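Local atomic coordinates of thiol transferase (Phanerochaete chrysosporium, PDB entry 4F0B), a protein that binds oxidized glutathione disulfide and, as a Ure2p-type glutathione transferase, probably acts in glutathione-dependent thiol transfer. Residues E170-T175 with K204-R209. Sequence-based numbering, arbitrary orientation. Where two conformers were deposited one is given.
Sequences EYILGT and KAWVER
Arg209 reaches from helix 201-211 to the loop 170-175, where its NH2 donates a bent hydrogen bond (130° at the hydrogen) to Glu170 O, 2.9 Å away. The donor lies in the carbonyl plane on a lone pair, although the oxygen is tilted out of the guanidinium plane. The Glu170 carboxylate stacks nearly parallel to the guanidinium, planes 14° apart; OE2 lies well out of the guanidinium plane, 4.0 Å from Arg209 NE, and no N-H points at it, which leaves an attraction of charges alone. Ala205 O sits over the centre of the opposite guanidinium face. Arg209 CD lies against the phenol end of Tyr171, 3.2 Å from OH, and the bend at chi3 (62°) then turns NE off the line of the chain. A water joins this OH to Arg209 O. Within the all-helical C-terminal domain of the glutathione transferase fold, the contact ties the loop between helices 145-166 and 178-187 to helix 201-211. An alanine in place of Arg209 would probably leave Glu170 O without this donor, the Glu170 carboxylate without its nearby positive charge and a gap beside the Tyr171 ring. Deeper in, Glu170 O also meets the Trp206 indole at its edge, 3.3 Å from CD1, while Tyr171 CD1 and Ile172 CD1 pack obliquely on the indole. Asp180 OD1 accepts hydrogen bonds from both Trp206 NE1 and Ile172 N. A type I turn, Tyr171 to Gly174, shapes the loop.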
ATOM      1  N   GLU A 170     -13.271  17.287  -9.038  1.00  6.89           N
ATOM      2  CA  GLU A 170     -14.326  16.413  -8.554  1.00  6.25           C
ATOM      3  C   GLU A 170     -13.800  15.027  -8.173  1.00  5.86           C
ATOM      4  O   GLU A 170     -14.442  14.340  -7.368  1.00  6.57           O
ATOM      5  CB  GLU A 170     -15.444  16.222  -9.586  1.00  6.81           C
ATOM      6  CG  GLU A 170     -16.244  17.507  -9.797  1.00  7.28           C
ATOM      7  CD  GLU A 170     -17.587  17.247 -10.479  1.00  7.75           C
ATOM      8  OE1 GLU A 170     -17.715  16.255 -11.252  1.00  9.40           O
ATOM      9  OE2 GLU A 170     -18.528  18.020 -10.225  1.00  9.62           O
ATOM     10  N   TYR A 171     -12.668  14.589  -8.753  1.00  6.04           N
ATOM     11  CA  TYR A 171     -12.100  13.254  -8.492  1.00  6.12           C
ATOM     12  C   TYR A 171     -10.589  13.392  -8.415  1.00  5.95           C
ATOM     13  O   TYR A 171      -9.996  14.377  -8.942  1.00  6.26           O
ATOM     14  CB  TYR A 171     -12.521  12.225  -9.577  1.00  6.12           C
ATOM     15  CG  TYR A 171     -14.012  12.110  -9.674  1.00  7.17           C
ATOM     16  CD1 TYR A 171     -14.723  11.370  -8.731  1.00  7.77           C
ATOM     17  CD2 TYR A 171     -14.721  12.800 -10.665  1.00  7.16           C
ATOM     18  CE1 TYR A 171     -16.107  11.304  -8.779  1.00  9.23           C
ATOM     19  CE2 TYR A 171     -16.102  12.733 -10.734  1.00  7.38           C
ATOM     20  CZ  TYR A 171     -16.790  11.990  -9.774  1.00  7.42           C
ATOM     21  OH  TYR A 171     -18.172  11.962  -9.853  1.00 10.09           O
ATOM     22  N   ILE A 172      -9.957  12.414  -7.764  1.00  6.99           N
ATOM     23  CA  ILE A 172      -8.541  12.562  -7.427  1.00  6.49           C
ATOM     24  C   ILE A 172      -7.661  12.788  -8.655  1.00  8.08           C
ATOM     25  O   ILE A 172      -6.791  13.674  -8.646  1.00  7.11           O
ATOM     26  CB  ILE A 172      -8.059  11.332  -6.640  1.00  5.99           C
ATOM     27  CG1 ILE A 172      -8.842  11.231  -5.323  1.00  6.73           C
ATOM     28  CG2 ILE A 172      -6.540  11.387  -6.395  1.00  8.47           C
ATOM     29  CD1 ILE A 172      -8.609   9.885  -4.628  1.00  9.58           C
ATOM     30  N   LEU A 173      -7.901  12.001  -9.701  1.00  7.05           N
ATOM     31  CA  LEU A 173      -7.128  12.108 -10.926  1.00  7.59           C
ATOM     32  C   LEU A 173      -8.000  12.611 -12.071  1.00  7.32           C
ATOM     33  O   LEU A 173      -7.851  12.165 -13.199  1.00  9.51           O
ATOM     34  CB  LEU A 173      -6.431  10.774 -11.279  1.00  8.23           C
ATOM     35  CG  LEU A 173      -5.472  10.348 -10.149  1.00 11.40           C
ATOM     36  CD1 LEU A 173      -4.945   8.969 -10.526  1.00 19.88           C
ATOM     37  CD2 LEU A 173      -4.329  11.318  -9.981  1.00 15.58           C
ATOM     38  N   GLY A 174      -8.908  13.545 -11.764  1.00  6.52           N
ATOM     39  CA  GLY A 174      -9.692  14.175 -12.836  1.00  7.24           C
ATOM     40  C   GLY A 174     -10.996  13.445 -13.064  1.00  6.54           C
ATOM     41  O   GLY A 174     -12.082  13.909 -12.698  1.00  7.70           O
ATOM     42  N   THR A 175     -10.894  12.285 -13.720  1.00  7.27           N
ATOM     43  CA  THR A 175     -12.046  11.405 -13.908  1.00  7.52           C
ATOM     44  C   THR A 175     -12.096  10.352 -12.820  1.00  7.62           C
ATOM     45  O   THR A 175     -11.061   9.883 -12.304  1.00  8.28           O
ATOM     46  CB  THR A 175     -11.977  10.704 -15.282  1.00  7.62           C
ATOM     47  OG1 THR A 175     -10.701  10.059 -15.411  1.00 10.25           O
ATOM     48  CG2 THR A 175     -12.121  11.731 -16.408  1.00  8.98           C
ATOM     49  N   LYS A 204     -15.908  15.725   1.597  0.64  7.81           N
ATOM     50  CA  LYS A 204     -17.320  15.480   1.843  0.64  9.09           C
ATOM     51  C   LYS A 204     -18.124  15.450   0.537  0.64  8.23           C
ATOM     52  O   LYS A 204     -18.930  14.519   0.309  0.64  8.59           O
ATOM     53  CB  LYS A 204     -17.885  16.547   2.786  0.64  8.94           C
ATOM     54  CG  LYS A 204     -19.301  16.242   3.284  0.64 12.79           C
ATOM     55  CD  LYS A 204     -19.878  17.433   4.058  0.64 16.49           C
ATOM     56  CE  LYS A 204     -21.252  17.083   4.656  0.64 22.31           C
ATOM     57  NZ  LYS A 204     -21.946  18.236   5.318  0.64 23.10           N
ATOM     58  N   ALA A 205     -17.903  16.446  -0.323  1.00  8.30           N
ATOM     59  CA  ALA A 205     -18.658  16.516  -1.590  1.00  7.48           C
ATOM     60  C   ALA A 205     -18.292  15.356  -2.519  1.00  7.86           C
ATOM     61  O   ALA A 205     -19.117  14.886  -3.319  1.00  9.19           O
ATOM     62  CB  ALA A 205     -18.419  17.870  -2.293  1.00  7.77           C
ATOM     63  N   TRP A 206     -17.051  14.914  -2.430  1.00  7.04           N
ATOM     64  CA  TRP A 206     -16.566  13.777  -3.222  1.00  6.89           C
ATOM     65  C   TRP A 206     -17.199  12.456  -2.755  1.00  7.81           C
ATOM     66  O   TRP A 206     -17.682  11.666  -3.583  1.00  8.87           O
ATOM     67  CB  TRP A 206     -15.035  13.800  -3.192  1.00  7.53           C
ATOM     68  CG  TRP A 206     -14.297  12.573  -3.626  1.00  5.79           C
ATOM     69  CD1 TRP A 206     -13.844  12.261  -4.885  1.00  6.84           C
ATOM     70  CD2 TRP A 206     -13.791  11.573  -2.760  1.00  4.99           C
ATOM     71  NE1 TRP A 206     -13.106  11.100  -4.843  1.00  6.13           N
ATOM     72  CE2 TRP A 206     -13.077  10.643  -3.553  1.00  4.79           C
ATOM     73  CE3 TRP A 206     -13.880  11.363  -1.389  1.00  7.11           C
ATOM     74  CZ2 TRP A 206     -12.473   9.484  -3.006  1.00  6.02           C
ATOM     75  CZ3 TRP A 206     -13.302  10.216  -0.839  1.00  5.98           C
ATOM     76  CH2 TRP A 206     -12.594   9.295  -1.642  1.00  5.81           C
ATOM     77  N   VAL A 207     -17.294  12.247  -1.441  1.00  6.53           N
ATOM     78  CA  VAL A 207     -18.004  11.092  -0.908  1.00  7.90           C
ATOM     79  C   VAL A 207     -19.451  11.104  -1.386  1.00  8.89           C
ATOM     80  O   VAL A 207     -19.966  10.087  -1.833  1.00  9.22           O
ATOM     81  CB  VAL A 207     -17.960  11.062   0.649  1.00  7.91           C
ATOM     82  CG1 VAL A 207     -18.969  10.022   1.202  1.00  9.98           C
ATOM     83  CG2 VAL A 207     -16.518  10.756   1.145  1.00  8.27           C
ATOM     84  N   GLU A 208     -20.105  12.263  -1.311  1.00  9.16           N
ATOM     85  CA  GLU A 208     -21.509  12.352  -1.696  1.00  9.04           C
ATOM     86  C   GLU A 208     -21.718  12.029  -3.180  1.00 10.50           C
ATOM     87  O   GLU A 208     -22.674  11.278  -3.531  1.00 11.66           O
ATOM     88  CB  GLU A 208     -22.027  13.728  -1.340  1.00 11.52           C
ATOM     89  CG  GLU A 208     -22.162  13.890   0.165  1.00 19.88           C
ATOM     90  CD  GLU A 208     -22.506  15.302   0.622  1.00 28.84           C
ATOM     91  OE1 GLU A 208     -22.475  16.235  -0.207  1.00 31.42           O
ATOM     92  OE2 GLU A 208     -22.790  15.465   1.834  1.00 28.50           O
ATOM     93  N   ARG A 209     -20.850  12.539  -4.056  1.00  8.76           N
ATOM     94  CA  ARG A 209     -21.082  12.283  -5.481  1.00  8.77           C
ATOM     95  C   ARG A 209     -20.817  10.833  -5.860  1.00  9.21           C
ATOM     96  O   ARG A 209     -21.404  10.324  -6.836  1.00 11.34           O
ATOM     97  CB  ARG A 209     -20.350  13.278  -6.404  1.00 10.76           C
ATOM     98  CG  ARG A 209     -18.838  13.136  -6.496  1.00  9.70           C
ATOM     99  CD  ARG A 209     -18.207  14.149  -7.514  1.00  9.71           C
ATOM    100  NE  ARG A 209     -18.467  15.525  -7.080  1.00  9.78           N
ATOM    101  CZ  ARG A 209     -17.655  16.239  -6.296  1.00  8.15           C
ATOM    102  NH1 ARG A 209     -18.030  17.462  -5.913  1.00 12.56           N
ATOM    103  NH2 ARG A 209     -16.462  15.791  -5.913  1.00  8.11           N
TER
HETATM  104  O   HOH W   1     -20.098  10.128  -9.517  1.00 13.93           O